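Local coordinates for protein NEDD8-conjugating enzyme UBC12 (Saccharomyces cerevisiae, PDB 3O2U) that accepts the ubiquitin-like protein Rub1 (NEDD8) from its E1 complex as a cysteine thioester and catalyses its attachment to other proteins, chiefly the cullin Cdc53, at residues 75-80 with 143-148; 82-87 with 136-141; 104-109 with 168-173. All coordinates share one frame; numbering follows the deposited sequence. Where two conformers were deposited one is given.

All three contacts lie in the ubiquitin-conjugating (UBC) domain. Along the chain the segments run 75-80, 82-87, 104-109, 136-141, 143-148, 168-173, so contact 2 is nested within contact 1, and contact 3 crosses both. Contacts 1 and 2 share the run from the hairpin loop into strand 82-87 and the last turns of helix 131-143 with its exit loop; their centres are about 12 Å apart. The centre of contact 3 lies about 9 Å from that of contact 1, which it touches, Asn109 ND2 reaching Asn146 O, and about 16 Å from that of contact 2. It joins helix 163-174 to the loop leading toward the predicted active-site Cys117. Sheet, central helix and C-terminal helices are thereby linked.

Contact 1: 75-80 with 143-148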
ATOM      1  N   GLY A  75      14.958 -10.893   9.815  1.00 23.63           N
ATOM      2  CA  GLY A  75      13.767 -10.891  10.650  1.00 21.16           C
ATOM      3  C   GLY A  75      12.838 -12.097  10.505  1.00 25.34           C
ATOM      4  O   GLY A  75      13.131 -13.062   9.797  1.00 23.98           O
ATOM      5  N   TYR A  76      11.693 -12.028  11.179  1.00 24.35           N
ATOM      6  CA  TYR A  76      10.752 -13.144  11.223  1.00 24.14           C
ATOM      7  C   TYR A  76      10.272 -13.615   9.853  1.00 23.92           C
ATOM      8  O   TYR A  76      10.024 -14.808   9.642  1.00 20.52           O
ATOM      9  CB  TYR A  76       9.540 -12.740  12.037  1.00 26.48           C
ATOM     10  CG  TYR A  76       9.816 -12.548  13.502  1.00 29.99           C
ATOM     11  CD1 TYR A  76      10.301 -13.594  14.272  1.00 30.32           C
ATOM     12  CD2 TYR A  76       9.572 -11.325  14.120  1.00 23.27           C
ATOM     13  CE1 TYR A  76      10.538 -13.439  15.617  1.00 35.83           C
ATOM     14  CE2 TYR A  76       9.800 -11.158  15.472  1.00 35.67           C
ATOM     15  CZ  TYR A  76      10.287 -12.222  16.215  1.00 40.61           C
ATOM     16  OH  TYR A  76      10.526 -12.070  17.560  1.00 46.95           O
ATOM     17  N   TYR A  77      10.123 -12.664   8.941  1.00 22.02           N
ATOM     18  CA  TYR A  77       9.521 -12.913   7.638  1.00 21.61           C
ATOM     19  C   TYR A  77      10.589 -13.011   6.569  1.00 22.68           C
ATOM     20  O   TYR A  77      10.293 -12.912   5.387  1.00 19.47           O
ATOM     21  CB  TYR A  77       8.535 -11.778   7.296  1.00 22.29           C
ATOM     22  CG  TYR A  77       7.430 -11.646   8.315  1.00 21.14           C
ATOM     23  CD1 TYR A  77       6.235 -12.344   8.166  1.00 21.69           C
ATOM     24  CD2 TYR A  77       7.596 -10.867   9.454  1.00 17.11           C
ATOM     25  CE1 TYR A  77       5.229 -12.246   9.104  1.00 21.33           C
ATOM     26  CE2 TYR A  77       6.602 -10.765  10.405  1.00 17.99           C
ATOM     27  CZ  TYR A  77       5.422 -11.467  10.228  1.00 22.80           C
ATOM     28  OH  TYR A  77       4.416 -11.362  11.157  1.00 22.12           O
ATOM     29  N   ASN A  78      11.838 -13.201   6.991  1.00 22.06           N
ATOM     30  CA  ASN A  78      12.944 -13.293   6.052  1.00 22.60           C
ATOM     31  C   ASN A  78      12.635 -14.205   4.871  1.00 25.03           C
ATOM     32  O   ASN A  78      12.157 -15.333   5.034  1.00 24.31           O
ATOM     33  CB  ASN A  78      14.252 -13.700   6.753  1.00 25.13           C
ATOM     34  CG  ASN A  78      14.215 -15.117   7.286  1.00 26.44           C
ATOM     35  OD1 ASN A  78      14.519 -16.056   6.574  1.00 32.47           O
ATOM     36  ND2 ASN A  78      13.824 -15.273   8.538  1.00 31.04           N
ATOM     37  N   TYR A  79      12.889 -13.673   3.679  1.00 24.70           N
ATOM     38  CA  TYR A  79      12.727 -14.381   2.408  1.00 21.47           C
ATOM     39  C   TYR A  79      11.290 -14.752   1.992  1.00 25.73           C
ATOM     40  O   TYR A  79      11.079 -15.420   0.974  1.00 26.30           O
ATOM     41  CB  TYR A  79      13.688 -15.567   2.352  1.00 25.78           C
ATOM     42  CG  TYR A  79      15.104 -15.055   2.404  1.00 25.18           C
ATOM     43  CD1 TYR A  79      15.729 -14.604   1.257  1.00 23.77           C
ATOM     44  CD2 TYR A  79      15.786 -14.950   3.610  1.00 27.94           C
ATOM     45  CE1 TYR A  79      17.004 -14.105   1.286  1.00 24.24           C
ATOM     46  CE2 TYR A  79      17.085 -14.450   3.653  1.00 30.04           C
ATOM     47  CZ  TYR A  79      17.681 -14.022   2.480  1.00 29.22           C
ATOM     48  OH  TYR A  79      18.959 -13.518   2.486  1.00 33.68           O
ATOM     49  N   GLY A  80      10.310 -14.302   2.765  1.00 20.57           N
ATOM     50  CA  GLY A  80       8.924 -14.361   2.313  1.00 23.25           C
ATOM     51  C   GLY A  80       8.619 -13.165   1.420  1.00 22.24           C
ATOM     52  O   GLY A  80       9.192 -12.097   1.605  1.00 20.82           O
ATOM     53  N   LEU A 143      10.225  -5.769   9.600  1.00 23.54           N
ATOM     54  CA  LEU A 143      11.478  -5.698  10.346  1.00 26.59           C
ATOM     55  C   LEU A 143      11.228  -5.469  11.833  1.00 31.37           C
ATOM     56  O   LEU A 143      11.954  -5.985  12.684  1.00 39.41           O
ATOM     57  CB  LEU A 143      12.358  -4.584   9.787  1.00 29.82           C
ATOM     58  CG  LEU A 143      12.657  -4.789   8.313  1.00 27.03           C
ATOM     59  CD1 LEU A 143      13.578  -3.699   7.775  1.00 30.73           C
ATOM     60  CD2 LEU A 143      13.259  -6.164   8.097  1.00 32.26           C
ATOM     61  N   GLU A 144      10.206  -4.684  12.138  1.00 30.10           N
ATOM     62  CA  GLU A 144       9.822  -4.423  13.516  1.00 32.88           C
ATOM     63  C   GLU A 144       8.316  -4.483  13.710  1.00 29.76           C
ATOM     64  O   GLU A 144       7.652  -3.445  13.820  1.00 32.43           O
ATOM     65  CB  GLU A 144      10.380  -3.076  13.988  1.00 40.18           C
ATOM     66  CG  GLU A 144      11.803  -3.154  14.515  1.00 47.45           C
ATOM     67  CD  GLU A 144      11.921  -4.082  15.722  1.00 56.39           C
ATOM     68  OE1 GLU A 144      11.444  -3.705  16.821  1.00 57.24           O
ATOM     69  OE2 GLU A 144      12.487  -5.188  15.567  1.00 50.95           O
ATOM     70  N   PRO A 145       7.762  -5.709  13.751  1.00 31.60           N
ATOM     71  CA  PRO A 145       6.329  -5.852  13.991  1.00 26.83           C
ATOM     72  C   PRO A 145       6.005  -5.326  15.380  1.00 33.49           C
ATOM     73  O   PRO A 145       6.808  -5.468  16.299  1.00 36.63           O
ATOM     74  CB  PRO A 145       6.106  -7.372  13.951  1.00 30.33           C
ATOM     75  CG  PRO A 145       7.281  -7.928  13.251  1.00 29.91           C
ATOM     76  CD  PRO A 145       8.427  -7.010  13.576  1.00 30.36           C
ATOM     77  N   ASN A 146       4.831  -4.735  15.516  1.00 36.30           N
ATOM     78  CA  ASN A 146       4.408  -4.112  16.755  1.00 45.34           C
ATOM     79  C   ASN A 146       3.115  -4.767  17.219  1.00 40.61           C
ATOM     80  O   ASN A 146       2.132  -4.798  16.479  1.00 41.87           O
ATOM     81  CB  ASN A 146       4.191  -2.614  16.505  1.00 42.96           C
ATOM     82  CG  ASN A 146       3.731  -1.865  17.740  1.00 48.84           C
ATOM     83  OD1 ASN A 146       3.658  -2.421  18.837  1.00 49.47           O
ATOM     84  ND2 ASN A 146       3.418  -0.585  17.564  1.00 47.04           N
ATOM     85  N   PRO A 147       3.099  -5.295  18.450  1.00 42.61           N
ATOM     86  CA  PRO A 147       1.871  -5.955  18.898  1.00 45.10           C
ATOM     87  C   PRO A 147       0.789  -4.971  19.342  1.00 45.95           C
ATOM     88  O   PRO A 147      -0.291  -5.404  19.749  1.00 48.00           O
ATOM     89  CB  PRO A 147       2.333  -6.801  20.093  1.00 47.76           C
ATOM     90  CG  PRO A 147       3.644  -6.212  20.532  1.00 49.97           C
ATOM     91  CD  PRO A 147       4.112  -5.207  19.514  1.00 47.79           C
ATOM     92  N   ASN A 148       1.056  -3.672  19.236  1.00 48.42           N
ATOM     93  CA  ASN A 148       0.149  -2.657  19.776  1.00 43.23           C
ATOM     94  C   ASN A 148      -0.922  -2.119  18.825  1.00 51.53           C
ATOM     95  O   ASN A 148      -1.767  -1.314  19.224  1.00 53.68           O
ATOM     96  CB  ASN A 148       0.957  -1.508  20.382  1.00 53.89           C
ATOM     97  CG  ASN A 148       1.851  -1.970  21.520  1.00 53.61           C
ATOM     98  OD1 ASN A 148       1.413  -2.712  22.402  1.00 57.75           O
ATOM     99  ND2 ASN A 148       3.109  -1.547  21.500  1.00 48.33           N
TER
HETATM  100  O   HOH W   1      11.154  -9.228  12.073  1.00 29.03           O
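Tyr76 and Tyr77 are the two middle residues of a type I beta turn from Gly75 to Asn78, and they meet Pro145 in the loop that leaves helix 131-143, one residue beyond the point where helical backbone angles stop at Glu144. A single atom, Pro145 CG, serves both rings. It lies near the plane of each and touches its edge, 4.2 Å from Tyr76 CD2 and 4.1 Å from Tyr77 CE2. In both tyrosines CG is anti to the carbonyl carbon (chi1 -68° in Tyr76, -59° in Tyr77), which brings an edge of each ring to the proline. Proline suits this position because its compact, rigid ring offers an apolar corner without a flexible chain to immobilise.

The turn itself is tightened by Asn78, whose ND2 donates to Gly75 O at 2.6 Å, almost straight and close to the line of that carbonyl, while Asn78 N supplies a second bond of 3.1 Å to the same oxygen. Gly75 has a positive phi of 84° with an extended psi, where a CB would be jammed against the preceding carbonyl oxygen. A second, type II turn from Tyr77 to Gly80 then carries the chain into strand 82-87. In the UBC fold this is the hairpin loop between strands 65-70 and 82-87, here brought against the exit of the central helix. Water joins the backbones as well: one molecule accepts from Tyr76 N at 3.0 Å and donates weakly to Leu143 O.

Asn146 OD1 accepts from Asn148 N at 2.9 Å in an Asx turn. Tyrosine suits buried position 77, giving Pro145 an apolar edge while its hydroxyl is hydrogen-bonded to Phe106 O; its ring meets Phe142 edge-to-face, and Tyr76 does likewise with Phe166 of helix 163-174.

Contact 2: 82-87 with 136-141; sequences INFNLD and TGLLFL
Leu138 of helix 131-143 packs against Phe84 and Leu86 of strand 82-87 in an apolar, buried helix-on-sheet contact whose centre lies about 5 Å from the centre of the chain. Leu138 CD1 comes closest to both. It sits over a face of the Phe84 ring, displaced toward its rim, with 4.2 Å to Phe84 CG, and the same atom lies 4.4 Å from Leu86 CD1. Leu138 CD2 also nears the ring, 4.3 Å from Phe84 CE1. The leucine side chain is extended beyond CB, with chi2 at 176°, so that CD1 reaches out from the helix to the sheet. The backbones stay well apart, Phe84 CA and Leu138 CA being separated by 9.0 Å, and large side chains fill the gap: a flat aromatic face gives the methyl a broad surface, while branched leucines fit beside it. Phe84 and Leu86, two residues apart on the strand, both point their side chains at the helix, as alternation in a strand requires. Val99 of strand 98-101 touches both, and Phe84 also meets Phe142 and Val116. A helix laid on the antiparallel four-stranded sheet through such a hydrophobic layer is the core of the UBC fold of ubiquitin-like-protein conjugating enzymes.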
ATOM      1  N   ILE A  82       5.732 -10.546   0.373  1.00 17.28           N
ATOM      2  CA  ILE A  82       4.400 -10.011   0.656  1.00 15.65           C
ATOM      3  C   ILE A  82       4.093  -8.877  -0.299  1.00 13.14           C
ATOM      4  O   ILE A  82       4.804  -7.881  -0.326  1.00 15.65           O
ATOM      5  CB  ILE A  82       4.263  -9.508   2.101  1.00 18.40           C
ATOM      6  CG1 ILE A  82       4.713 -10.592   3.099  1.00 18.50           C
ATOM      7  CG2 ILE A  82       2.819  -9.090   2.366  1.00 18.42           C
ATOM      8  CD1 ILE A  82       6.232 -10.584   3.401  1.00 17.97           C
ATOM      9  N   ASN A  83       3.075  -9.045  -1.137  1.00 16.40           N
ATOM     10  CA  ASN A  83       2.753  -7.991  -2.087  1.00 17.05           C
ATOM     11  C   ASN A  83       1.543  -7.170  -1.659  1.00 15.74           C
ATOM     12  O   ASN A  83       0.641  -7.673  -0.979  1.00 15.80           O
ATOM     13  CB  ASN A  83       2.629  -8.520  -3.535  1.00 16.53           C
ATOM     14  CG  ASN A  83       1.569  -9.607  -3.690  1.00 21.50           C
ATOM     15  OD1 ASN A  83       1.237 -10.316  -2.744  1.00 20.88           O
ATOM     16  ND2 ASN A  83       1.045  -9.744  -4.908  1.00 22.63           N
ATOM     17  N   PHE A  84       1.549  -5.897  -2.050  1.00 16.20           N
ATOM     18  CA  PHE A  84       0.502  -4.941  -1.693  1.00 13.99           C
ATOM     19  C   PHE A  84       0.083  -4.206  -2.959  1.00 16.31           C
ATOM     20  O   PHE A  84       0.905  -3.941  -3.837  1.00 15.40           O
ATOM     21  CB  PHE A  84       1.019  -3.870  -0.716  1.00 11.37           C
ATOM     22  CG  PHE A  84       1.496  -4.413   0.600  1.00 16.68           C
ATOM     23  CD1 PHE A  84       0.655  -4.433   1.711  1.00 15.92           C
ATOM     24  CD2 PHE A  84       2.788  -4.905   0.732  1.00 15.03           C
ATOM     25  CE1 PHE A  84       1.112  -4.931   2.949  1.00 18.69           C
ATOM     26  CE2 PHE A  84       3.248  -5.401   1.962  1.00 14.38           C
ATOM     27  CZ  PHE A  84       2.413  -5.415   3.063  1.00 15.33           C
ATOM     28  N   ASN A  85      -1.190  -3.856  -3.039  1.00 16.04           N
ATOM     29  CA  ASN A  85      -1.649  -2.947  -4.078  1.00 15.61           C
ATOM     30  C   ASN A  85      -1.809  -1.581  -3.438  1.00 16.92           C
ATOM     31  O   ASN A  85      -2.322  -1.473  -2.321  1.00 16.58           O
ATOM     32  CB  ASN A  85      -2.986  -3.404  -4.657  1.00 19.93           C
ATOM     33  CG  ASN A  85      -2.840  -4.144  -5.980  1.00 22.25           C
ATOM     34  OD1 ASN A  85      -1.755  -4.218  -6.555  1.00 27.50           O
ATOM     35  ND2 ASN A  85      -3.940  -4.699  -6.463  1.00 24.48           N
ATOM     36  N   LEU A  86      -1.345  -0.546  -4.124  1.00 14.30           N
ATOM     37  CA  LEU A  86      -1.559   0.830  -3.678  1.00 17.17           C
ATOM     38  C   LEU A  86      -2.428   1.548  -4.713  1.00 17.11           C
ATOM     39  O   LEU A  86      -2.016   1.679  -5.875  1.00 17.82           O
ATOM     40  CB  LEU A  86      -0.220   1.564  -3.530  1.00 15.49           C
ATOM     41  CG  LEU A  86       0.644   1.290  -2.285  1.00 15.36           C
ATOM     42  CD1 LEU A  86       1.041  -0.171  -2.184  1.00 17.29           C
ATOM     43  CD2 LEU A  86       1.872   2.152  -2.344  1.00 10.42           C
ATOM     44  N   ASP A  87      -3.612   2.001  -4.299  1.00 17.58           N
ATOM     45  CA  ASP A  87      -4.593   2.625  -5.195  0.55 19.89           C
ATOM     46  C   ASP A  87      -4.738   4.120  -4.882  1.00 18.68           C
ATOM     47  O   ASP A  87      -5.152   4.481  -3.772  1.00 17.44           O
ATOM     48  CB  ASP A  87      -5.964   1.957  -5.029  0.55 20.33           C
ATOM     49  CG  ASP A  87      -5.923   0.448  -5.222  0.55 23.24           C
ATOM     50  OD1 ASP A  87      -5.043  -0.051  -5.938  0.55 24.53           O
ATOM     51  OD2 ASP A  87      -6.789  -0.254  -4.655  0.55 30.88           O
ATOM     52  N   THR A 136       8.833   2.450   2.590  1.00 14.95           N
ATOM     53  CA  THR A 136       9.725   2.167   3.698  1.00 16.98           C
ATOM     54  C   THR A 136       8.929   1.706   4.925  1.00 19.45           C
ATOM     55  O   THR A 136       9.362   0.818   5.648  1.00 19.62           O
ATOM     56  CB  THR A 136      10.563   3.398   4.050  1.00 18.71           C
ATOM     57  OG1 THR A 136      11.375   3.736   2.919  1.00 23.58           O
ATOM     58  CG2 THR A 136      11.460   3.104   5.257  1.00 21.13           C
ATOM     59  N   GLY A 137       7.762   2.314   5.148  1.00 18.12           N
ATOM     60  CA  GLY A 137       6.888   1.935   6.248  1.00 18.60           C
ATOM     61  C   GLY A 137       6.370   0.510   6.165  1.00 20.17           C
ATOM     62  O   GLY A 137       6.293  -0.194   7.175  1.00 21.01           O
ATOM     63  N   LEU A 138       6.017   0.078   4.959  1.00 18.63           N
ATOM     64  CA  LEU A 138       5.562  -1.296   4.733  1.00 19.01           C
ATOM     65  C   LEU A 138       6.719  -2.271   5.003  1.00 18.48           C
ATOM     66  O   LEU A 138       6.544  -3.319   5.601  1.00 18.65           O
ATOM     67  CB  LEU A 138       5.026  -1.446   3.304  1.00 16.98           C
ATOM     68  CG  LEU A 138       3.755  -0.626   3.041  1.00 19.66           C
ATOM     69  CD1 LEU A 138       3.299  -0.708   1.578  1.00 18.49           C
ATOM     70  CD2 LEU A 138       2.643  -1.058   3.979  1.00 18.03           C
ATOM     71  N   LEU A 139       7.912  -1.905   4.576  1.00 16.28           N
ATOM     72  CA  LEU A 139       9.069  -2.744   4.845  1.00 20.53           C
ATOM     73  C   LEU A 139       9.253  -2.892   6.360  1.00 22.57           C
ATOM     74  O   LEU A 139       9.311  -4.002   6.879  1.00 23.40           O
ATOM     75  CB  LEU A 139      10.309  -2.131   4.219  1.00 17.95           C
ATOM     76  CG  LEU A 139      11.603  -2.931   4.417  1.00 21.44           C
ATOM     77  CD1 LEU A 139      11.419  -4.376   3.980  1.00 21.49           C
ATOM     78  CD2 LEU A 139      12.761  -2.274   3.673  1.00 19.76           C
ATOM     79  N   PHE A 140       9.313  -1.761   7.053  1.00 21.53           N
ATOM     80  CA  PHE A 140       9.577  -1.698   8.496  1.00 24.93           C
ATOM     81  C   PHE A 140       8.576  -2.506   9.343  1.00 25.31           C
ATOM     82  O   PHE A 140       8.898  -2.957  10.442  1.00 22.83           O
ATOM     83  CB  PHE A 140       9.587  -0.225   8.932  1.00 25.89           C
ATOM     84  CG  PHE A 140      10.224   0.021  10.274  1.00 30.11           C
ATOM     85  CD1 PHE A 140      11.586  -0.142  10.451  1.00 33.12           C
ATOM     86  CD2 PHE A 140       9.458   0.436  11.355  1.00 33.62           C
ATOM     87  CE1 PHE A 140      12.174   0.094  11.699  1.00 36.77           C
ATOM     88  CE2 PHE A 140      10.038   0.671  12.597  1.00 35.94           C
ATOM     89  CZ  PHE A 140      11.393   0.503  12.768  1.00 30.30           C
ATOM     90  N   LEU A 141       7.359  -2.686   8.834  1.00 20.15           N
ATOM     91  CA  LEU A 141       6.375  -3.528   9.508  1.00 21.55           C
ATOM     92  C   LEU A 141       6.889  -4.955   9.692  1.00 19.66           C
ATOM     93  O   LEU A 141       6.545  -5.639  10.653  1.00 21.12           O
ATOM     94  CB  LEU A 141       5.072  -3.601   8.696  1.00 25.66           C
ATOM     95  CG  LEU A 141       4.036  -2.477   8.738  1.00 22.51           C
ATOM     96  CD1 LEU A 141       2.951  -2.776   7.720  1.00 24.90           C
ATOM     97  CD2 LEU A 141       3.423  -2.332  10.120  1.00 27.77           C
TER

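Contact 3: 104-109 with 168-173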
ATOM      1  N   LYS A 104      -2.737 -13.573   2.468  1.00 19.40           N
ATOM      2  CA  LYS A 104      -3.103 -13.907   3.834  1.00 24.28           C
ATOM      3  C   LYS A 104      -1.820 -14.185   4.599  1.00 25.97           C
ATOM      4  O   LYS A 104      -1.145 -15.209   4.373  1.00 22.94           O
ATOM      5  CB  LYS A 104      -4.001 -15.145   3.864  1.00 23.72           C
ATOM      6  CG  LYS A 104      -5.238 -15.032   2.980  1.00 26.09           C
ATOM      7  CD  LYS A 104      -6.249 -16.120   3.335  1.00 31.22           C
ATOM      8  CE  LYS A 104      -7.332 -16.249   2.266  1.00 41.01           C
ATOM      9  NZ  LYS A 104      -7.864 -17.655   2.188  1.00 42.01           N
ATOM     10  N   ILE A 105      -1.455 -13.271   5.487  1.00 22.98           N
ATOM     11  CA  ILE A 105      -0.226 -13.463   6.253  1.00 23.72           C
ATOM     12  C   ILE A 105      -0.445 -13.300   7.759  1.00 25.66           C
ATOM     13  O   ILE A 105      -1.358 -12.601   8.202  1.00 22.38           O
ATOM     14  CB  ILE A 105       0.937 -12.565   5.754  1.00 28.38           C
ATOM     15  CG1 ILE A 105       0.688 -11.108   6.098  1.00 26.87           C
ATOM     16  CG2 ILE A 105       1.160 -12.714   4.231  1.00 26.23           C
ATOM     17  CD1 ILE A 105       1.977 -10.347   6.281  1.00 28.58           C
ATOM     18  N   PHE A 106       0.407 -13.957   8.536  1.00 23.37           N
ATOM     19  CA  PHE A 106       0.303 -13.929   9.990  1.00 25.52           C
ATOM     20  C   PHE A 106       1.118 -12.753  10.519  1.00 24.09           C
ATOM     21  O   PHE A 106       2.321 -12.864  10.701  1.00 21.44           O
ATOM     22  CB  PHE A 106       0.852 -15.230  10.559  1.00 24.57           C
ATOM     23  CG  PHE A 106       0.486 -15.470  11.988  1.00 22.91           C
ATOM     24  CD1 PHE A 106      -0.841 -15.660  12.354  1.00 24.20           C
ATOM     25  CD2 PHE A 106       1.470 -15.541  12.963  1.00 25.30           C
ATOM     26  CE1 PHE A 106      -1.180 -15.899  13.667  1.00 26.17           C
ATOM     27  CE2 PHE A 106       1.133 -15.778  14.284  1.00 23.04           C
ATOM     28  CZ  PHE A 106      -0.187 -15.955  14.636  1.00 24.55           C
ATOM     29  N   HIS A 107       0.462 -11.619  10.726  1.00 20.11           N
ATOM     30  CA  HIS A 107       1.154 -10.417  11.173  1.00 22.04           C
ATOM     31  C   HIS A 107       0.197  -9.582  12.022  1.00 21.76           C
ATOM     32  O   HIS A 107      -0.964  -9.401  11.659  1.00 22.29           O
ATOM     33  CB  HIS A 107       1.634  -9.612   9.962  1.00 22.02           C
ATOM     34  CG  HIS A 107       2.473  -8.430  10.324  1.00 19.60           C
ATOM     35  ND1 HIS A 107       3.829  -8.386  10.099  1.00 22.64           N
ATOM     36  CD2 HIS A 107       2.149  -7.257  10.915  1.00 18.40           C
ATOM     37  CE1 HIS A 107       4.307  -7.226  10.518  1.00 17.94           C
ATOM     38  NE2 HIS A 107       3.308  -6.531  11.028  1.00 19.91           N
ATOM     39  N   PRO A 108       0.674  -9.083  13.167  1.00 23.81           N
ATOM     40  CA  PRO A 108      -0.223  -8.367  14.084  1.00 27.80           C
ATOM     41  C   PRO A 108      -0.895  -7.163  13.423  1.00 29.75           C
ATOM     42  O   PRO A 108      -2.022  -6.824  13.785  1.00 30.34           O
ATOM     43  CB  PRO A 108       0.707  -7.896  15.208  1.00 25.85           C
ATOM     44  CG  PRO A 108       2.093  -8.093  14.705  1.00 27.71           C
ATOM     45  CD  PRO A 108       2.053  -9.160  13.669  1.00 24.52           C
ATOM     46  N   ASN A 109      -0.236  -6.554  12.439  1.00 23.81           N
ATOM     47  CA  ASN A 109      -0.720  -5.283  11.905  1.00 28.34           C
ATOM     48  C   ASN A 109      -1.493  -5.394  10.575  1.00 28.84           C
ATOM     49  O   ASN A 109      -1.879  -4.384   9.982  1.00 29.01           O
ATOM     50  CB  ASN A 109       0.437  -4.277  11.832  1.00 26.82           C
ATOM     51  CG  ASN A 109       1.252  -4.232  13.132  1.00 31.48           C
ATOM     52  OD1 ASN A 109       2.481  -4.386  13.126  1.00 34.72           O
ATOM     53  ND2 ASN A 109       0.568  -4.020  14.250  1.00 30.96           N
ATOM     54  N   GLU A 168       8.403 -19.425  14.852  1.00 33.74           N
ATOM     55  CA  GLU A 168       7.983 -20.700  14.288  1.00 35.03           C
ATOM     56  C   GLU A 168       6.572 -20.631  13.716  1.00 31.20           C
ATOM     57  O   GLU A 168       6.270 -21.300  12.728  1.00 30.02           O
ATOM     58  CB  GLU A 168       8.103 -21.818  15.324  1.00 41.25           C
ATOM     59  CG  GLU A 168       9.543 -22.208  15.636  1.00 38.24           C
ATOM     60  CD  GLU A 168       9.630 -23.339  16.652  1.00 51.31           C
ATOM     61  OE1 GLU A 168       8.582 -23.685  17.244  1.00 49.06           O
ATOM     62  OE2 GLU A 168      10.742 -23.876  16.858  1.00 49.04           O
ATOM     63  N   ALA A 169       5.718 -19.818  14.335  1.00 28.29           N
ATOM     64  CA  ALA A 169       4.372 -19.595  13.819  1.00 29.45           C
ATOM     65  C   ALA A 169       4.416 -18.890  12.463  1.00 30.18           C
ATOM     66  O   ALA A 169       3.609 -19.177  11.575  1.00 24.76           O
ATOM     67  CB  ALA A 169       3.570 -18.785  14.795  1.00 28.73           C
ATOM     68  N   VAL A 170       5.355 -17.957  12.318  1.00 26.06           N
ATOM     69  CA  VAL A 170       5.511 -17.210  11.078  1.00 28.08           C
ATOM     70  C   VAL A 170       6.058 -18.123   9.987  1.00 28.96           C
ATOM     71  O   VAL A 170       5.570 -18.117   8.853  1.00 25.28           O
ATOM     72  CB  VAL A 170       6.423 -15.978  11.277  1.00 24.06           C
ATOM     73  CG1 VAL A 170       6.808 -15.389   9.937  1.00 24.49           C
ATOM     74  CG2 VAL A 170       5.711 -14.939  12.126  1.00 24.45           C
ATOM     75  N   ARG A 171       7.047 -18.938  10.345  1.00 25.25           N
ATOM     76  CA  ARG A 171       7.605 -19.905   9.411  1.00 23.45           C
ATOM     77  C   ARG A 171       6.552 -20.898   8.917  1.00 25.77           C
ATOM     78  O   ARG A 171       6.528 -21.228   7.733  1.00 23.42           O
ATOM     79  CB  ARG A 171       8.804 -20.651  10.025  1.00 31.54           C
ATOM     80  CG  ARG A 171      10.017 -19.756  10.342  1.00 39.92           C
ATOM     81  CD  ARG A 171      11.309 -20.576  10.586  1.00 51.31           C
ATOM     82  NE  ARG A 171      11.513 -20.952  11.992  1.00 54.37           N
ATOM     83  CZ  ARG A 171      12.544 -20.556  12.739  1.00 50.88           C
ATOM     84  NH1 ARG A 171      13.488 -19.772  12.229  1.00 60.95           N
ATOM     85  NH2 ARG A 171      12.638 -20.952  14.001  1.00 52.14           N
ATOM     86  N   LEU A 172       5.687 -21.372   9.814  1.00 22.87           N
ATOM     87  CA  LEU A 172       4.612 -22.285   9.421  1.00 24.11           C
ATOM     88  C   LEU A 172       3.614 -21.610   8.472  1.00 21.71           C
ATOM     89  O   LEU A 172       3.260 -22.156   7.431  1.00 22.22           O
ATOM     90  CB  LEU A 172       3.848 -22.777  10.649  1.00 23.98           C
ATOM     91  CG  LEU A 172       2.491 -23.461  10.424  1.00 23.63           C
ATOM     92  CD1 LEU A 172       2.658 -24.766   9.673  1.00 25.52           C
ATOM     93  CD2 LEU A 172       1.796 -23.720  11.764  1.00 23.03           C
ATOM     94  N   THR A 173       3.123 -20.442   8.869  1.00 22.32           N
ATOM     95  CA  THR A 173       2.107 -19.741   8.079  1.00 23.92           C
ATOM     96  C   THR A 173       2.613 -19.300   6.699  1.00 25.07           C
ATOM     97  O   THR A 173       1.874 -19.386   5.718  1.00 22.62           O
ATOM     98  CB  THR A 173       1.537 -18.552   8.858  1.00 24.97           C
ATOM     99  OG1 THR A 173       2.601 -17.679   9.261  1.00 21.08           O
ATOM    100  CG2 THR A 173       0.823 -19.052  10.103  1.00 22.37           C
TER
HETATM  101  O   HOH W   2       2.310 -15.540   7.362  1.00 22.12           O
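Phe106 meets Ala169, Val170 and Thr173, three small residues on one side of helix 163-174, and this van der Waals packing makes up most of the contact. The CG of Phe106 is anti to the backbone N (chi1 -165°), which carries the ring alongside the helix. There Phe106 CE2 approaches Ala169 CB at 3.9 Å, and Val170 CG2 stands at the ring edge, 4.4 Å from Phe106 CD2. Alanine's small size lets the aromatic ring come close to the helix. Thr173 packs nearer the backbone, its CB and CG2 against Phe106 CB, with Thr173 OG1 only 3.3 Å from that same carbon.

The polar interactions centre on the Thr173 hydroxyl. A water accepts from Phe106 N at 2.7 Å and donates to Thr173 OG1 at 2.9 Å, bridging loop and helix; OG1 also lies within hydrogen-bonding distance of Ala169 O and Val170 O, one turn back. Within the loop, His107 NE2 donates to Asn109 OD1 at 3.1 Å, along a bent path tilted from both groups' planes. His107, Pro108 and Asn109 form the HPN motif of E2 enzymes, and Asn109 has a backbone hydrogen bond with Cys117.

Phe106 is further enclosed by Ala155 and Leu158 of helix 153-160, Ile179 of strand 178-179 and the ring of Tyr184, so it is wedged between the two C-terminal helices and the small hairpin.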